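Local coordinates for putative major capsid protein (PDB 6G44) that probably builds the capsid shell of the virophage mavirus, as trimers in which each subunit has a double jelly-roll fold, at residues L65-G70 with V270-A275; V77-I83 with S195-V201; I96-S100 with R176-Y182; A110-G116 with L225-I231. All coordinates share one frame. Where two conformers were deposited one is given. Numbering follows the deposited sequence.

In the fold
From the N terminus, the chain lays down the first halves of contacts 1, 2, 3 and 4 in that order (65-70, 77-83, 96-100, 110-116). The loop segment 176-182 then closes contact 3, strand 195-205 closes contact 2 around it, strand 222-235 closes contact 4, and 270-275 closes contact 1 around all the others. Contact 4 crosses both contact 2 and contact 3. Contacts 1, 2 and 4 belong to one antiparallel sheet system of the N-terminal half. Contacts 1 and 4 touch where L65 and T69 meet L225 and F228. Contact 3 packs against contact 2 through I96, L98 and Y182, meeting I198, F200 and V201.

Contact 1. Residues L65-G70 with V270-A275; sequences LGNLTG and VQNWVA
L68, W273 and N272 lose the most surface in this short antiparallel ladder of the N-terminal jelly roll, formed at a corner where the chain leaves strand 58-66 for a new pairing, 68-69 with 258-273. N67, at phi/psi 58°/-135°, makes the turn; L68 and T69 beyond it are extended. L68 pairs with W273 as a hydrogen-bonded pair (CA-CA 5.3 Å), with L68 N to W273 O and W273 N to L68 O both 2.9 Å. T69 and N272 form the next, non-hydrogen-bonded pair (CA-CA 4.5 Å), and G70 N reaches Q271 O at 2.9 Å. L68 (m, t) and W273 (chi1 p, chi2 102°) share one face of the sheet: L68 CB sits 3.9 Å from the centroid of the W273 six-membered ring, 15° off its normal, a CH-pi contact, while L68 CD1 touches A275 CB at 3.8 Å. On the other face the N272 amide (chi1 t) spans the bend, its ND2 donating to the backbone G66 O (2.8 Å) before N67 and to the hydroxyl T69 OG1 (3.2 Å) after it. One water links N67 OD1 (3.0 Å) to N272 OD1 (3.3 Å). W273 NE1 bonds Y21 OH of the second subunit, whose W23 packs on L68, so this face also serves the trimer interface. Within the subunit, L65, N67 and T69 bond strand 222-235 through their backbones, and V270 bonds Q43 of strand 43-45.

Contact 2. Residues V77-I83 with S195-V201; sequences VSFTAEI and SVKIDFV
Two fully extended strands run antiparallel, their axes 4.6 Å apart at closest and at 161°, in an unbroken ladder from S78-V201 to I83-V196. F79-F200, A81-I198 and I83-V196 are the hydrogen-bonded pairs, with N-O distances of 2.9 to 3.1 Å; A81 N to I198 O and I198 N to A81 O are each 2.9 Å. On the buried face F79 takes chi1 p, chi2 88° and F200 chi1 m, chi2 -91°, so F200 CB lies 4.1 Å from the F79 ring centroid in a CH-pi contact. The ring planes are 28° apart but slid aside, barely overlapping (centroids 5.4 Å). A81 CB meets the F200 edge at CE2 (4.1 Å), and I83 CB (chi1 m) meets V196 CG1 (chi1 p) at 4.0 Å. On the mostly polar face, which includes V201, T80 (m) donates OG1 to D199 OD1 (D199 chi1 m) at 2.7 Å, which also bonds H187. The extended E82 (t, t) and K197 (m, t, t, t) share a water, 3.3 Å from E82 OE2 and 3.0 Å from K197 NZ. A largely polar face opposite an apolar one suits a jelly-roll sheet with one covered face. Strand 258-273 flanks 77-83, while strands 242-244 and 96-98 cover the apolar side chains.

Contact 3. Residues I96-S100 with R176-Y182; sequences IGLKS and RGLGCNY
L98 lays its CD1 over the face of the Y182 ring, 4.0 Å from the centroid and 13° off the normal, a CH-pi contact in which a loop packs on a short strand, paired with 242-244, that lies against the N-terminal jelly roll. L98 takes m, t and Y182 chi1 p, chi2 83°. The strand, 96-98, is extended; 176-182 has no regular structure. R176 holds L98 twice, through its carbonyl and through its side chain. Its carbonyl O accepts from L98 N (3.1 Å) and from Y182 OH (2.8 Å), so the tyrosine that receives L98 also fixes the loop on itself. Its side chain (m, t, m) turns back along the strand, NE donating to L98 O at 2.8 Å, with S100 OG over one face of the guanidinium. Further out, R176 NH2 makes a salt bridge to D149, and R176 NH1 and S100 OG both bond D147 O. G97 has to be small: its CA is 3.4 Å from R176 O and 4.3 Å from G177 CA, and a CB there would collide with R176 O. L98 and L178 also reach F200 of strand 195-205, while the tip of the loop, at C180, bonds S392 of the third subunit. At the other end, a water bridges the segments, giving a hydrogen to I96 O at 2.7 Å and accepting one from L178 N at 2.9 Å.

Contact 4. Residues A110-G116 with L225-I231; sequences AVINMNG and LNTFKVI
Strand 110-114 pairs antiparallel with the sequence-distant strand 222-235 in the N-terminal jelly roll, and beyond it the chain makes a tight turn into strand 117-121. Strands 110-114 and 228-231 run at 177°, 4.7 Å apart at closest. V111-I231 and N113-K229 are the hydrogen-bonded pairs: V111 N to I231 O 2.9 Å, I231 N to V111 O 2.8 Å, N113 N to K229 O 2.8 Å, K229 N to N113 O 3.0 Å. N115 (49°/39°) and G116 (91°/-14°) have the angles of a type I' turn; N113 OD1 accepts from G116 N at 2.9 Å, an Asx motif. N115 prolongs the ladder: its N donates to T227 O (2.9 Å), and its OD1, with chi1 m, stands in for a carbonyl and accepts from T227 N (2.9 Å). On the buried face I112 CG1 meets V230 CG2 (4.2 Å), the extended M114 (m, t, t) brings CE to F228 CE1 (4.2 Å) and SD to L225 CD2 (3.8 Å). M114, N115 and L225 also touch F488 of strand 488-492, in a separate sheet. The opposite face carries V111, N113, K229 and I231. With strand 58-66 on the far side of 222-235, this is the antiparallel pairing, one face packed, of a viral jelly-roll sheet.

Contact 1. Residues L65-G70 with V270-A275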
# COMPACT_ATOMS: atom_id res chain seq x y z
N LEU C 65 -19.08 -25.61 22.95
CA LEU C 65 -18.20 -24.63 23.55
C LEU C 65 -19.04 -23.66 24.35
O LEU C 65 -20.00 -23.10 23.88
CB LEU C 65 -17.39 -23.87 22.48
CG LEU C 65 -16.31 -24.65 21.74
CD1 LEU C 65 -15.76 -23.79 20.59
CD2 LEU C 65 -15.21 -25.16 22.62
N GLY C 66 -18.63 -23.48 25.59
CA GLY C 66 -19.33 -22.59 26.48
C GLY C 66 -18.93 -21.14 26.29
O GLY C 66 -17.90 -20.84 25.65
N ASN C 67 -19.76 -20.26 26.82
CA ASN C 67 -19.42 -18.84 26.91
C ASN C 67 -19.13 -18.28 25.49
O ASN C 67 -19.89 -18.57 24.58
CB ASN C 67 -18.33 -18.63 27.96
CG ASN C 67 -18.79 -19.05 29.33
OD1 ASN C 67 -18.49 -20.17 29.80
ND2 ASN C 67 -19.59 -18.20 29.93
N LEU C 68 -18.05 -17.50 25.30
CA LEU C 68 -17.84 -16.85 24.00
C LEU C 68 -16.86 -17.60 23.13
O LEU C 68 -15.84 -18.08 23.60
CB LEU C 68 -17.35 -15.42 24.19
CG LEU C 68 -18.30 -14.51 24.97
CD1 LEU C 68 -17.74 -13.08 25.04
CD2 LEU C 68 -19.72 -14.51 24.44
N THR C 69 -17.18 -17.67 21.83
CA THR C 69 -16.34 -18.32 20.84
C THR C 69 -16.02 -17.33 19.72
O THR C 69 -16.89 -16.59 19.28
CB THR C 69 -17.07 -19.58 20.29
OG1 THR C 69 -17.17 -20.52 21.38
CG2 THR C 69 -16.32 -20.24 19.13
N GLY C 70 -14.78 -17.36 19.26
CA GLY C 70 -14.36 -16.50 18.17
C GLY C 70 -15.25 -16.56 16.95
O GLY C 70 -15.64 -17.65 16.51
N VAL C 270 -10.00 -22.04 17.23
CA VAL C 270 -10.82 -20.88 17.54
C VAL C 270 -10.64 -20.46 18.99
O VAL C 270 -10.50 -21.31 19.88
CB VAL C 270 -12.32 -21.16 17.22
CG1 VAL C 270 -12.92 -22.23 18.16
CG2 VAL C 270 -13.15 -19.90 17.17
N GLN C 271 -10.67 -19.16 19.24
CA GLN C 271 -10.66 -18.65 20.59
C GLN C 271 -11.95 -18.99 21.34
O GLN C 271 -13.02 -19.09 20.77
CB GLN C 271 -10.45 -17.13 20.55
CG GLN C 271 -9.03 -16.71 20.14
CD GLN C 271 -8.97 -15.32 19.59
OE1 GLN C 271 -9.61 -15.04 18.58
NE2 GLN C 271 -8.21 -14.41 20.26
N ASN C 272 -11.81 -19.16 22.65
CA ASN C 272 -12.95 -19.42 23.52
C ASN C 272 -12.64 -18.81 24.88
O ASN C 272 -11.55 -18.99 25.38
CB ASN C 272 -13.20 -20.93 23.66
CG ASN C 272 -14.39 -21.22 24.56
OD1 ASN C 272 -14.22 -21.55 25.74
ND2 ASN C 272 -15.58 -21.05 24.06
N TRP C 273 -13.59 -18.06 25.43
CA TRP C 273 -13.31 -17.32 26.67
C TRP C 273 -14.58 -16.91 27.37
O TRP C 273 -15.66 -16.91 26.79
CB TRP C 273 -12.39 -16.10 26.38
CG TRP C 273 -13.07 -14.99 25.65
CD1 TRP C 273 -13.54 -13.84 26.20
CD2 TRP C 273 -13.37 -14.91 24.24
NE1 TRP C 273 -14.10 -13.04 25.24
CE2 TRP C 273 -14.03 -13.68 24.03
CE3 TRP C 273 -13.13 -15.75 23.14
CZ2 TRP C 273 -14.46 -13.27 22.76
CZ3 TRP C 273 -13.57 -15.33 21.88
CH2 TRP C 273 -14.23 -14.13 21.71
N VAL C 274 -14.42 -16.54 28.65
CA VAL C 274 -15.50 -16.05 29.46
C VAL C 274 -15.57 -14.54 29.29
O VAL C 274 -14.54 -13.85 29.36
CB VAL C 274 -15.26 -16.43 30.93
CG1 VAL C 274 -16.29 -15.79 31.84
CG2 VAL C 274 -15.24 -17.95 31.10
N ALA C 275 -16.78 -14.06 29.11
CA ALA C 275 -17.03 -12.64 28.91
C ALA C 275 -16.49 -11.87 30.12
O ALA C 275 -16.71 -12.28 31.26
CB ALA C 275 -18.51 -12.39 28.71
O HOH W 1 -16.30 -21.50 28.27
O HOH W 2 -19.52 -15.62 29.19

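Contact 2. Residues V77-I83 with S195-V201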
# COMPACT_ATOMS: atom_id res chain seq x y z
N VAL C 77 -4.52 -27.13 8.28
CA VAL C 77 -4.28 -28.39 7.55
C VAL C 77 -2.81 -28.63 7.44
O VAL C 77 -2.02 -27.69 7.28
CB VAL C 77 -4.93 -28.44 6.17
CG1 VAL C 77 -6.45 -28.36 6.27
CG2 VAL C 77 -4.35 -27.39 5.23
N SER C 78 -2.42 -29.90 7.54
CA SER C 78 -1.06 -30.30 7.29
C SER C 78 -1.07 -31.55 6.45
O SER C 78 -1.96 -32.39 6.60
CB SER C 78 -0.27 -30.49 8.58
OG SER C 78 -0.78 -31.54 9.33
N PHE C 79 -0.12 -31.65 5.54
CA PHE C 79 -0.03 -32.83 4.68
C PHE C 79 1.30 -32.85 3.99
O PHE C 79 2.05 -31.85 4.01
CB PHE C 79 -1.15 -32.81 3.65
CG PHE C 79 -1.18 -31.56 2.79
CD1 PHE C 79 -0.42 -31.47 1.63
CD2 PHE C 79 -1.91 -30.44 3.20
CE1 PHE C 79 -0.44 -30.31 0.86
CE2 PHE C 79 -1.92 -29.28 2.44
CZ PHE C 79 -1.18 -29.22 1.27
N THR C 80 1.59 -33.97 3.35
CA THR C 80 2.73 -34.12 2.49
C THR C 80 2.23 -34.31 1.06
O THR C 80 1.33 -35.10 0.84
CB THR C 80 3.61 -35.33 2.91
OG1 THR C 80 4.10 -35.12 4.24
CG2 THR C 80 4.77 -35.53 1.96
N ALA C 81 2.77 -33.54 0.12
CA ALA C 81 2.50 -33.70 -1.31
C ALA C 81 3.71 -34.29 -1.98
O ALA C 81 4.82 -33.77 -1.83
CB ALA C 81 2.16 -32.36 -1.93
N GLU C 82 3.49 -35.36 -2.76
CA GLU C 82 4.53 -35.92 -3.61
C GLU C 82 4.21 -35.58 -5.05
O GLU C 82 3.16 -35.93 -5.54
CB GLU C 82 4.63 -37.45 -3.46
CG GLU C 82 5.77 -38.03 -4.30
CD GLU C 82 6.01 -39.52 -4.09
OE1 GLU C 82 7.03 -40.00 -4.59
OE2 GLU C 82 5.18 -40.20 -3.46
N ILE C 83 5.13 -34.87 -5.70
CA ILE C 83 4.96 -34.44 -7.09
C ILE C 83 5.89 -35.28 -7.95
O ILE C 83 7.10 -35.26 -7.74
CB ILE C 83 5.32 -32.94 -7.28
CG1 ILE C 83 4.48 -32.09 -6.33
CG2 ILE C 83 5.16 -32.58 -8.74
CD1 ILE C 83 4.94 -30.65 -6.23
N SER C 195 10.98 -36.69 -8.77
CA SER C 195 9.89 -36.38 -7.86
C SER C 195 10.40 -35.62 -6.66
O SER C 195 11.58 -35.64 -6.35
CB SER C 195 9.18 -37.65 -7.42
OG SER C 195 10.07 -38.51 -6.73
N VAL C 196 9.47 -34.94 -5.97
CA VAL C 196 9.80 -34.22 -4.75
C VAL C 196 8.67 -34.42 -3.74
O VAL C 196 7.52 -34.56 -4.14
CB VAL C 196 10.07 -32.72 -5.07
CG1 VAL C 196 8.81 -31.99 -5.50
CG2 VAL C 196 10.73 -32.01 -3.90
N LYS C 197 9.02 -34.46 -2.45
CA LYS C 197 8.02 -34.49 -1.39
C LYS C 197 8.17 -33.21 -0.59
O LYS C 197 9.26 -32.86 -0.18
CB LYS C 197 8.18 -35.71 -0.47
CG LYS C 197 7.64 -36.99 -1.07
CD LYS C 197 7.83 -38.16 -0.11
CE LYS C 197 7.23 -39.44 -0.68
NZ LYS C 197 7.26 -40.50 0.37
N ILE C 198 7.04 -32.55 -0.36
CA ILE C 198 6.99 -31.30 0.41
C ILE C 198 5.90 -31.40 1.48
O ILE C 198 4.74 -31.72 1.17
CB ILE C 198 6.70 -30.07 -0.51
CG1 ILE C 198 7.67 -30.07 -1.68
CG2 ILE C 198 6.79 -28.77 0.31
CD1 ILE C 198 7.40 -29.04 -2.73
N ASP C 199 6.26 -31.11 2.71
CA ASP C 199 5.32 -30.97 3.81
C ASP C 199 4.81 -29.53 3.81
O ASP C 199 5.60 -28.59 3.64
CB ASP C 199 5.97 -31.24 5.17
CG ASP C 199 6.66 -32.60 5.24
OD1 ASP C 199 6.28 -33.52 4.48
OD2 ASP C 199 7.59 -32.72 6.07
N PHE C 200 3.52 -29.37 4.00
CA PHE C 200 2.86 -28.05 4.10
C PHE C 200 2.03 -27.96 5.38
O PHE C 200 1.44 -28.96 5.82
CB PHE C 200 1.88 -27.84 2.95
CG PHE C 200 2.51 -27.70 1.60
CD1 PHE C 200 2.86 -26.46 1.11
CD2 PHE C 200 2.70 -28.81 0.78
CE1 PHE C 200 3.39 -26.33 -0.13
CE2 PHE C 200 3.27 -28.68 -0.47
CZ PHE C 200 3.59 -27.43 -0.95
N VAL C 201 1.92 -26.76 5.94
CA VAL C 201 0.97 -26.44 7.01
C VAL C 201 0.32 -25.12 6.62
O VAL C 201 1.05 -24.14 6.35
CB VAL C 201 1.62 -26.28 8.38
CG1 VAL C 201 0.57 -26.04 9.43
CG2 VAL C 201 2.42 -27.51 8.76
O HOH W 3 9.73 -38.08 -4.09
O HOH W 4 6.80 -42.50 -1.77

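Contact 3. Residues I96-S100 with R176-Y182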
# COMPACT_ATOMS: atom_id res chain seq x y z
N ILE C 96 7.11 -23.91 -7.30
CA ILE C 96 6.15 -24.71 -6.55
C ILE C 96 5.53 -23.87 -5.44
O ILE C 96 6.25 -23.15 -4.72
CB ILE C 96 6.83 -25.95 -5.88
CG1 ILE C 96 7.58 -26.80 -6.90
CG2 ILE C 96 5.80 -26.80 -5.13
CD1 ILE C 96 6.71 -27.39 -7.99
N GLY C 97 4.23 -23.99 -5.28
CA GLY C 97 3.55 -23.37 -4.16
C GLY C 97 2.16 -23.88 -4.04
O GLY C 97 1.84 -25.02 -4.45
N LEU C 98 1.27 -23.04 -3.51
CA LEU C 98 -0.13 -23.35 -3.37
C LEU C 98 -1.01 -22.42 -4.19
O LEU C 98 -0.63 -21.27 -4.46
CB LEU C 98 -0.55 -23.33 -1.90
CG LEU C 98 0.21 -24.26 -0.96
CD1 LEU C 98 -0.20 -24.06 0.48
CD2 LEU C 98 0.04 -25.73 -1.35
N LYS C 99 -2.18 -22.93 -4.59
CA LYS C 99 -3.21 -22.10 -5.23
C LYS C 99 -3.77 -21.10 -4.23
O LYS C 99 -3.56 -21.25 -3.02
CB LYS C 99 -4.29 -22.98 -5.87
CG LYS C 99 -3.73 -23.81 -7.04
CD LYS C 99 -4.82 -24.54 -7.78
CE LYS C 99 -4.27 -25.31 -8.97
NZ LYS C 99 -5.37 -25.94 -9.73
N SER C 100 -4.44 -20.06 -4.74
CA SER C 100 -5.06 -19.04 -3.89
C SER C 100 -6.12 -19.65 -2.96
O SER C 100 -7.00 -20.36 -3.44
CB SER C 100 -5.70 -17.96 -4.79
OG SER C 100 -4.73 -17.43 -5.69
N ARG C 176 2.55 -16.92 -2.97
CA ARG C 176 2.00 -18.21 -2.52
C ARG C 176 3.07 -19.30 -2.52
O ARG C 176 2.74 -20.51 -2.50
CB ARG C 176 0.83 -18.61 -3.42
CG ARG C 176 -0.25 -17.56 -3.58
CD ARG C 176 -1.55 -18.09 -4.21
NE ARG C 176 -1.32 -18.79 -5.49
CZ ARG C 176 -1.41 -18.25 -6.72
NH1 ARG C 176 -1.70 -16.96 -6.91
NH2 ARG C 176 -1.14 -19.00 -7.78
N GLY C 177 4.33 -18.87 -2.51
CA GLY C 177 5.46 -19.78 -2.65
C GLY C 177 5.97 -20.26 -1.32
O GLY C 177 5.45 -19.92 -0.26
N LEU C 178 7.04 -21.04 -1.40
CA LEU C 178 7.63 -21.63 -0.20
C LEU C 178 8.40 -20.59 0.59
O LEU C 178 8.85 -19.58 0.03
CB LEU C 178 8.55 -22.78 -0.59
CG LEU C 178 7.90 -23.86 -1.47
CD1 LEU C 178 8.95 -24.90 -1.88
CD2 LEU C 178 6.69 -24.47 -0.81
N GLY C 179 8.54 -20.79 1.89
CA GLY C 179 9.44 -19.95 2.67
C GLY C 179 8.99 -18.50 2.78
O GLY C 179 9.81 -17.62 2.88
N CYS C 180 7.68 -18.26 2.76
CA CYS C 180 7.18 -16.86 2.79
C CYS C 180 6.07 -16.69 3.84
O CYS C 180 6.34 -16.13 4.91
CB CYS C 180 6.75 -16.40 1.41
SG CYS C 180 6.51 -14.58 1.36
N ASN C 181 4.87 -17.16 3.56
CA ASN C 181 3.73 -16.99 4.47
C ASN C 181 3.29 -18.24 5.23
O ASN C 181 2.57 -18.11 6.22
CB ASN C 181 2.54 -16.43 3.71
CG ASN C 181 2.86 -15.12 3.05
OD1 ASN C 181 3.53 -14.27 3.66
ND2 ASN C 181 2.42 -14.93 1.81
N TYR C 182 3.70 -19.43 4.77
CA TYR C 182 3.30 -20.70 5.44
C TYR C 182 4.50 -21.60 5.65
O TYR C 182 5.50 -21.55 4.92
CB TYR C 182 2.20 -21.42 4.64
CG TYR C 182 2.56 -21.70 3.20
CD1 TYR C 182 3.30 -22.80 2.84
CD2 TYR C 182 2.16 -20.82 2.17
CE1 TYR C 182 3.67 -23.04 1.53
CE2 TYR C 182 2.51 -21.07 0.84
CZ TYR C 182 3.27 -22.19 0.53
OH TYR C 182 3.64 -22.49 -0.77
O HOH W 5 8.23 -21.45 -4.03

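Contact 4. Residues A110-G116 with L225-I231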
# COMPACT_ATOMS: atom_id res chain seq x y z
N ALA C 110 -20.14 -26.89 2.98
CA ALA C 110 -19.98 -26.94 4.42
C ALA C 110 -21.34 -26.76 5.07
O ALA C 110 -22.21 -26.02 4.57
CB ALA C 110 -19.02 -25.84 4.86
N VAL C 111 -21.53 -27.47 6.18
CA VAL C 111 -22.69 -27.30 7.02
C VAL C 111 -22.23 -26.98 8.43
O VAL C 111 -21.44 -27.72 9.01
CB VAL C 111 -23.61 -28.55 7.04
CG1 VAL C 111 -24.80 -28.29 7.94
CG2 VAL C 111 -24.05 -28.89 5.63
N ILE C 112 -22.68 -25.84 8.95
CA ILE C 112 -22.42 -25.47 10.33
C ILE C 112 -23.72 -25.57 11.12
O ILE C 112 -24.76 -25.11 10.66
CB ILE C 112 -21.77 -24.07 10.43
CG1 ILE C 112 -20.41 -24.10 9.72
CG2 ILE C 112 -21.63 -23.65 11.90
CD1 ILE C 112 -19.66 -22.77 9.71
N ASN C 113 -23.65 -26.23 12.28
CA ASN C 113 -24.76 -26.35 13.21
C ASN C 113 -24.42 -25.56 14.47
O ASN C 113 -23.42 -25.85 15.14
CB ASN C 113 -24.98 -27.83 13.53
CG ASN C 113 -26.17 -28.08 14.44
OD1 ASN C 113 -26.46 -27.31 15.35
ND2 ASN C 113 -26.84 -29.22 14.23
N MET C 114 -25.22 -24.55 14.75
CA MET C 114 -25.18 -23.84 16.02
C MET C 114 -26.52 -24.06 16.74
O MET C 114 -27.56 -23.59 16.29
CB MET C 114 -24.89 -22.36 15.81
CG MET C 114 -23.50 -22.13 15.25
SD MET C 114 -23.17 -20.34 15.18
CE MET C 114 -21.45 -20.36 14.63
N ASN C 115 -26.45 -24.72 17.89
CA ASN C 115 -27.65 -24.97 18.74
C ASN C 115 -28.86 -25.52 17.98
O ASN C 115 -30.02 -25.13 18.21
CB ASN C 115 -27.98 -23.72 19.56
CG ASN C 115 -26.89 -23.39 20.57
OD1 ASN C 115 -26.03 -24.23 20.85
ND2 ASN C 115 -26.87 -22.14 21.04
N GLY C 116 -28.58 -26.42 17.05
CA GLY C 116 -29.61 -27.04 16.24
C GLY C 116 -29.97 -26.37 14.92
O GLY C 116 -30.69 -26.97 14.13
N LEU C 225 -22.45 -21.78 22.40
CA LEU C 225 -22.59 -22.82 21.37
C LEU C 225 -22.62 -24.22 21.98
O LEU C 225 -21.69 -25.00 21.93
CB LEU C 225 -21.51 -22.67 20.31
CG LEU C 225 -21.46 -21.33 19.60
CD1 LEU C 225 -20.34 -21.38 18.54
CD2 LEU C 225 -22.76 -20.92 18.94
N ASN C 226 -23.77 -24.52 22.56
CA ASN C 226 -23.99 -25.76 23.25
C ASN C 226 -24.11 -26.96 22.30
O ASN C 226 -23.75 -28.07 22.66
CB ASN C 226 -25.26 -25.54 24.11
CG ASN C 226 -25.47 -26.60 25.13
OD1 ASN C 226 -24.56 -27.02 25.84
ND2 ASN C 226 -26.68 -27.06 25.19
N THR C 227 -24.59 -26.73 21.07
CA THR C 227 -24.33 -27.62 19.95
C THR C 227 -23.47 -26.83 18.96
O THR C 227 -23.84 -25.71 18.61
CB THR C 227 -25.62 -28.06 19.26
OG1 THR C 227 -26.47 -28.71 20.22
CG2 THR C 227 -25.36 -29.02 18.12
N PHE C 228 -22.36 -27.42 18.55
CA PHE C 228 -21.48 -26.75 17.56
C PHE C 228 -20.85 -27.83 16.69
O PHE C 228 -20.00 -28.58 17.13
CB PHE C 228 -20.43 -25.91 18.28
CG PHE C 228 -19.52 -25.11 17.36
CD1 PHE C 228 -20.00 -24.51 16.18
CD2 PHE C 228 -18.19 -24.92 17.70
CE1 PHE C 228 -19.15 -23.78 15.35
CE2 PHE C 228 -17.34 -24.17 16.87
CZ PHE C 228 -17.83 -23.60 15.71
N LYS C 229 -21.34 -27.93 15.47
CA LYS C 229 -20.78 -28.89 14.52
C LYS C 229 -20.37 -28.17 13.26
O LYS C 229 -21.08 -27.27 12.81
CB LYS C 229 -21.77 -30.01 14.15
CG LYS C 229 -22.38 -30.70 15.36
CD LYS C 229 -23.38 -31.78 14.93
CE LYS C 229 -24.29 -32.14 16.07
NZ LYS C 229 -25.17 -33.27 15.68
N VAL C 230 -19.25 -28.59 12.70
CA VAL C 230 -18.76 -28.04 11.42
C VAL C 230 -18.49 -29.28 10.57
O VAL C 230 -17.58 -30.05 10.87
CB VAL C 230 -17.52 -27.17 11.60
CG1 VAL C 230 -16.93 -26.74 10.25
CG2 VAL C 230 -17.87 -25.94 12.44
N ILE C 231 -19.29 -29.42 9.51
CA ILE C 231 -19.25 -30.61 8.65
C ILE C 231 -18.76 -30.18 7.27
O ILE C 231 -19.42 -29.35 6.61
CB ILE C 231 -20.63 -31.26 8.57
CG1 ILE C 231 -21.15 -31.62 9.96
CG2 ILE C 231 -20.59 -32.53 7.70
CD1 ILE C 231 -22.66 -31.64 10.05